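Local coordinates for geranyltranstransferase (IspA) (Helicobacter pylori, PDB 3LLW), which probably acts as a magnesium-dependent prenyltransferase of the FPP/GGPP synthase family, joining isoprenoid diphosphates in terpenoid biosynthesis, at residues E16-E19 and S20-N24; C169-E172 and N173-L176. All coordinates share one frame; numbering follows the deposited sequence.

Interaction 1: residues E16-E19 and S20-N24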
loop_
_atom_site.group_PDB
_atom_site.type_symbol
_atom_site.label_atom_id
_atom_site.label_comp_id
_atom_site.label_asym_id
_atom_site.label_seq_id
_atom_site.Cartn_x
_atom_site.Cartn_y
_atom_site.Cartn_z
ATOM N N GLU A 16 -26.115 -5.663 3.811
ATOM C CA GLU A 16 -26.697 -5.747 2.470
ATOM C C GLU A 16 -26.471 -4.447 1.712
ATOM O O GLU A 16 -26.222 -4.463 0.511
ATOM C CB GLU A 16 -28.198 -6.072 2.534
ATOM C CG GLU A 16 -28.515 -7.460 3.084
ATOM C CD GLU A 16 -27.860 -8.579 2.279
ATOM O OE1 GLU A 16 -28.215 -8.761 1.090
ATOM O OE2 GLU A 16 -26.990 -9.283 2.839
ATOM N N ARG A 17 -26.548 -3.332 2.435
ATOM C CA ARG A 17 -26.305 -2.016 1.866
ATOM C C ARG A 17 -24.818 -1.774 1.586
ATOM O O ARG A 17 -24.479 -1.007 0.676
ATOM C CB ARG A 17 -26.838 -0.919 2.790
ATOM C CG ARG A 17 -28.342 -0.717 2.767
ATOM C CD ARG A 17 -28.734 0.307 3.830
ATOM N NE ARG A 17 -30.132 0.719 3.716
ATOM C CZ ARG A 17 -30.706 1.691 4.425
ATOM N NH1 ARG A 17 -30.010 2.389 5.326
ATOM N NH2 ARG A 17 -31.992 1.966 4.229
ATOM N N PHE A 18 -23.931 -2.396 2.366
ATOM C CA PHE A 18 -22.512 -2.296 2.054
ATOM C C PHE A 18 -22.229 -3.030 0.747
ATOM O O PHE A 18 -21.450 -2.547 -0.079
ATOM C CB PHE A 18 -21.594 -2.840 3.155
ATOM C CG PHE A 18 -20.181 -3.107 2.669
ATOM C CD1 PHE A 18 -19.295 -2.049 2.460
ATOM C CD2 PHE A 18 -19.765 -4.409 2.355
ATOM C CE1 PHE A 18 -18.013 -2.278 1.985
ATOM C CE2 PHE A 18 -18.473 -4.658 1.863
ATOM C CZ PHE A 18 -17.594 -3.597 1.685
ATOM N N GLU A 19 -22.857 -4.190 0.573
ATOM C CA GLU A 19 -22.628 -5.015 -0.616
ATOM C C GLU A 19 -23.037 -4.280 -1.896
ATOM O O GLU A 19 -22.398 -4.425 -2.940
ATOM C CB GLU A 19 -23.327 -6.375 -0.470
ATOM C CG GLU A 19 -23.314 -7.286 -1.727
ATOM C CD GLU A 19 -21.907 -7.651 -2.234
ATOM O OE1 GLU A 19 -21.170 -8.376 -1.532
ATOM O OE2 GLU A 19 -21.549 -7.231 -3.355
ATOM N N SER A 20 -24.074 -3.455 -1.802
ATOM C CA SER A 20 -24.558 -2.715 -2.958
ATOM C C SER A 20 -23.592 -1.583 -3.322
ATOM O O SER A 20 -23.278 -1.379 -4.495
ATOM C CB SER A 20 -25.962 -2.177 -2.693
ATOM O OG SER A 20 -26.609 -1.883 -3.909
ATOM N N PHE A 21 -23.124 -0.869 -2.298
ATOM C CA PHE A 21 -22.085 0.156 -2.419
ATOM C C PHE A 21 -20.824 -0.353 -3.143
ATOM O O PHE A 21 -20.269 0.339 -3.994
ATOM C CB PHE A 21 -21.743 0.668 -1.015
ATOM C CG PHE A 21 -20.587 1.625 -0.953
ATOM C CD1 PHE A 21 -20.809 3.004 -0.981
ATOM C CD2 PHE A 21 -19.278 1.162 -0.778
ATOM C CE1 PHE A 21 -19.742 3.909 -0.887
ATOM C CE2 PHE A 21 -18.208 2.055 -0.687
ATOM C CZ PHE A 21 -18.437 3.431 -0.739
ATOM N N LEU A 22 -20.428 -1.560 -2.856
ATOM C CA LEU A 22 -19.264 -2.127 -3.449
ATOM C C LEU A 22 -19.509 -2.460 -4.915
ATOM O O LEU A 22 -18.668 -2.269 -5.744
ATOM C CB LEU A 22 -18.855 -3.340 -2.641
ATOM C CG LEU A 22 -17.768 -4.270 -3.106
ATOM C CD1 LEU A 22 -17.267 -5.105 -2.001
ATOM C CD2 LEU A 22 -18.201 -5.114 -4.240
ATOM N N LYS A 23 -20.693 -2.947 -5.211
ATOM C CA LYS A 23 -21.179 -3.199 -6.579
ATOM C C LYS A 23 -21.193 -1.920 -7.428
ATOM O O LYS A 23 -20.815 -1.943 -8.590
ATOM C CB LYS A 23 -22.575 -3.834 -6.523
ATOM C CG LYS A 23 -23.164 -4.272 -7.861
ATOM C CD LYS A 23 -24.699 -4.302 -7.833
ATOM C CE LYS A 23 -25.258 -5.674 -7.440
ATOM N NZ LYS A 23 -25.179 -5.965 -5.974
ATOM N N ASN A 24 -21.594 -0.802 -6.827
ATOM C CA ASN A 24 -21.709 0.479 -7.531
ATOM C C ASN A 24 -20.483 1.365 -7.429
ATOM O O ASN A 24 -20.514 2.524 -7.855
ATOM C CB ASN A 24 -22.927 1.260 -7.026
ATOM C CG ASN A 24 -24.230 0.649 -7.470
ATOM O OD1 ASN A 24 -24.372 0.214 -8.617
ATOM N ND2 ASN A 24 -25.196 0.609 -6.561
#

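Interaction 2: residues C169-E172 and N173-L176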
loop_
_atom_site.group_PDB
_atom_site.type_symbol
_atom_site.label_atom_id
_atom_site.label_comp_id
_atom_site.label_asym_id
_atom_site.label_seq_id
_atom_site.Cartn_x
_atom_site.Cartn_y
_atom_site.Cartn_z
ATOM N N CYS A 169 3.633 -19.904 1.531
ATOM C CA CYS A 169 4.191 -20.240 0.214
ATOM C C CYS A 169 5.499 -20.975 0.323
ATOM O O CYS A 169 5.733 -21.940 -0.415
ATOM C CB CYS A 169 4.398 -18.989 -0.641
ATOM S SG CYS A 169 2.850 -18.188 -1.007
ATOM N N TYR A 170 6.350 -20.514 1.238
ATOM C CA TYR A 170 7.691 -21.067 1.358
ATOM C C TYR A 170 7.663 -22.508 1.850
ATOM O O TYR A 170 8.408 -23.353 1.337
ATOM C CB TYR A 170 8.604 -20.204 2.246
ATOM C CG TYR A 170 10.046 -20.613 2.131
ATOM C CD1 TYR A 170 10.867 -20.069 1.141
ATOM C CD2 TYR A 170 10.581 -21.588 2.980
ATOM C CE1 TYR A 170 12.187 -20.481 1.007
ATOM C CE2 TYR A 170 11.883 -22.014 2.851
ATOM C CZ TYR A 170 12.686 -21.450 1.868
ATOM O OH TYR A 170 13.987 -21.866 1.756
ATOM N N PHE A 171 6.797 -22.787 2.824
ATOM C CA PHE A 171 6.721 -24.114 3.422
ATOM C C PHE A 171 5.551 -24.929 2.914
ATOM O O PHE A 171 4.992 -25.734 3.652
ATOM C CB PHE A 171 6.670 -24.006 4.952
ATOM C CG PHE A 171 7.902 -23.389 5.545
ATOM C CD1 PHE A 171 9.066 -24.135 5.691
ATOM C CD2 PHE A 171 7.903 -22.062 5.945
ATOM C CE1 PHE A 171 10.202 -23.573 6.221
ATOM C CE2 PHE A 171 9.045 -21.483 6.474
ATOM C CZ PHE A 171 10.187 -22.231 6.624
ATOM N N GLU A 172 5.212 -24.740 1.648
ATOM C CA GLU A 172 4.071 -25.407 1.029
ATOM C C GLU A 172 4.041 -26.937 1.214
ATOM O O GLU A 172 3.023 -27.503 1.639
ATOM C CB GLU A 172 3.969 -25.026 -0.455
ATOM C CG GLU A 172 2.572 -25.238 -1.054
ATOM C CD GLU A 172 1.460 -24.595 -0.221
ATOM O OE1 GLU A 172 1.329 -23.349 -0.253
ATOM O OE2 GLU A 172 0.717 -25.339 0.455
ATOM N N ASN A 173 5.161 -27.592 0.936
ATOM C CA ASN A 173 5.217 -29.047 1.025
ATOM C C ASN A 173 5.985 -29.555 2.258
ATOM O O ASN A 173 6.605 -30.613 2.219
ATOM C CB ASN A 173 5.832 -29.609 -0.261
ATOM C CG ASN A 173 5.256 -30.960 -0.638
ATOM O OD1 ASN A 173 5.853 -32.007 -0.362
ATOM N ND2 ASN A 173 4.083 -30.946 -1.264
ATOM N N THR A 174 5.921 -28.804 3.353
ATOM C CA THR A 174 6.766 -29.054 4.514
ATOM C C THR A 174 5.929 -29.082 5.789
ATOM O O THR A 174 5.201 -28.128 6.064
ATOM C CB THR A 174 7.901 -27.995 4.598
ATOM O OG1 THR A 174 8.903 -28.311 3.624
ATOM C CG2 THR A 174 8.556 -27.938 5.997
ATOM N N PRO A 175 6.023 -30.181 6.568
ATOM C CA PRO A 175 5.316 -30.265 7.827
ATOM C C PRO A 175 5.862 -29.236 8.817
ATOM O O PRO A 175 7.074 -29.061 8.933
ATOM C CB PRO A 175 5.636 -31.683 8.311
ATOM C CG PRO A 175 6.889 -32.033 7.631
ATOM C CD PRO A 175 6.811 -31.391 6.309
ATOM N N LEU A 176 4.958 -28.535 9.477
ATOM C CA LEU A 176 5.316 -27.546 10.487
ATOM C C LEU A 176 4.899 -28.070 11.857
ATOM O O LEU A 176 3.934 -28.819 11.955
ATOM C CB LEU A 176 4.607 -26.226 10.184
ATOM C CG LEU A 176 4.986 -25.508 8.883
ATOM C CD1 LEU A 176 4.062 -24.354 8.660
ATOM C CD2 LEU A 176 6.431 -25.039 8.850
#

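Interaction 1: residues E16-E19 and S20-N24
Phe18 and Leu22, one turn apart on helix 6-23, meet through CZ of the ring and the CD1 branch of the leucine, 4.0 Å between these two atoms. Both side chains leave the backbone with CG anti to N (chi1 163° for Phe18), and the methyl arrives obliquely at the far end of the ring. In the backbone Phe18 O accepts the N-H of Leu22, Leu22 N to Phe18 O being 3.1 Å. The neighbouring carbonyls are used in the same way: Arg17 O takes Phe21 N at 3.3 Å in a nearly straight bond (169° at the hydrogen), and Glu19 O takes Lys23 N at 3.2 Å. The bond from Ser20 N to Glu16 O is bent and weak. Past the last helical residue, Asn24 N closes back onto Ser20 O at 2.9 Å. Of the polar side chains, Glu19 has its main partner outside the helix: its chain bends at chi2 (59°), and OE1 forms a salt bridge with Arg50. The other oxygen, OE2, lies 4.1 Å from CD2 of Leu22, while the ammonium of Lys23 stays too distant for a direct contact and could add only a mild electrostatic attraction. Phe18 packs on Pro53, Leu57 and Ala80, Leu22 on Val44 and Leu45, and Phe21 meets the ring of Phe77. These i to i+4 bonds, with an apolar side against helices 36-45, 51-63 and 73-94, mark the last turns of an amphipathic alpha-helix in the all-helical prenyl synthase fold.

Interaction 2: residues C169-E172 and N173-L176
Thr174 and Leu176 each bring one methyl to Phe171, both from the same side of the ring plane. CG2 of Thr174 comes to 3.8 Å from CD1 of Phe171, and CD2 of Leu176 sits 4.0 Å from CG of Phe171, the leucine side chain running at about a right angle to the aromatic one. CD2 of Leu176 touches CB of Phe171 as well, again at 4.0 Å. A chi1 of -63° sets CG of Phe171 anti to the carbonyl carbon, which carries the ring away from the carbonyl that closes the turn. The opposite face is covered by the preceding residue: CD2 of Tyr170 lies 3.6 Å from the plane of the Phe171 ring, over its centre. The second subunit adds to the packing: its Phe32 meets the Phe171 ring and packs on Leu176, and its Pro34 touches Tyr170 and Phe171. The chain turns here as a type I beta turn, Phe171 to Thr174, directly after helix 161-170 and at the start of the loop leading to helix 178-204. Thr174 N bonds to Phe171 O at 3.2 Å, with the donor well above the carbonyl plane, 63° out of it; the same oxygen also accepts a hydrogen bond from ND2 of Asn253. The middle of the turn is looser. Asn173 is exposed, and its side chain meets residues 169-172 only at the adjoining Glu172. CB of Glu172 points away from residues 173-176; the chain is bent at chi2 (51°), and the side chain lies about 5 Å at nearest atoms from that of Asp100 and about 6 Å from that of Asp94, both magnesium ligands, although no metal is bound to this chain.

Interactions 1 and 2 lie on opposite sides of the chain's centre, about 37 Å between their own centres, and share no helix. Interaction 1 is partly buried: residues 16-24 form the end of one helix, its carbonyls and N-H groups paired in succession, the first bond weakly, and its apolar side pressed on helices of the same chain. At 169-176 the contact is on the surface; a single turn bond replaces that ladder, and methyl-to-ring packing is shared with the second subunit. The acidic residues differ too: Glu19 is paired with an arginine far from the annotated sites, whereas Glu172 lies near the aspartates of the magnesium site.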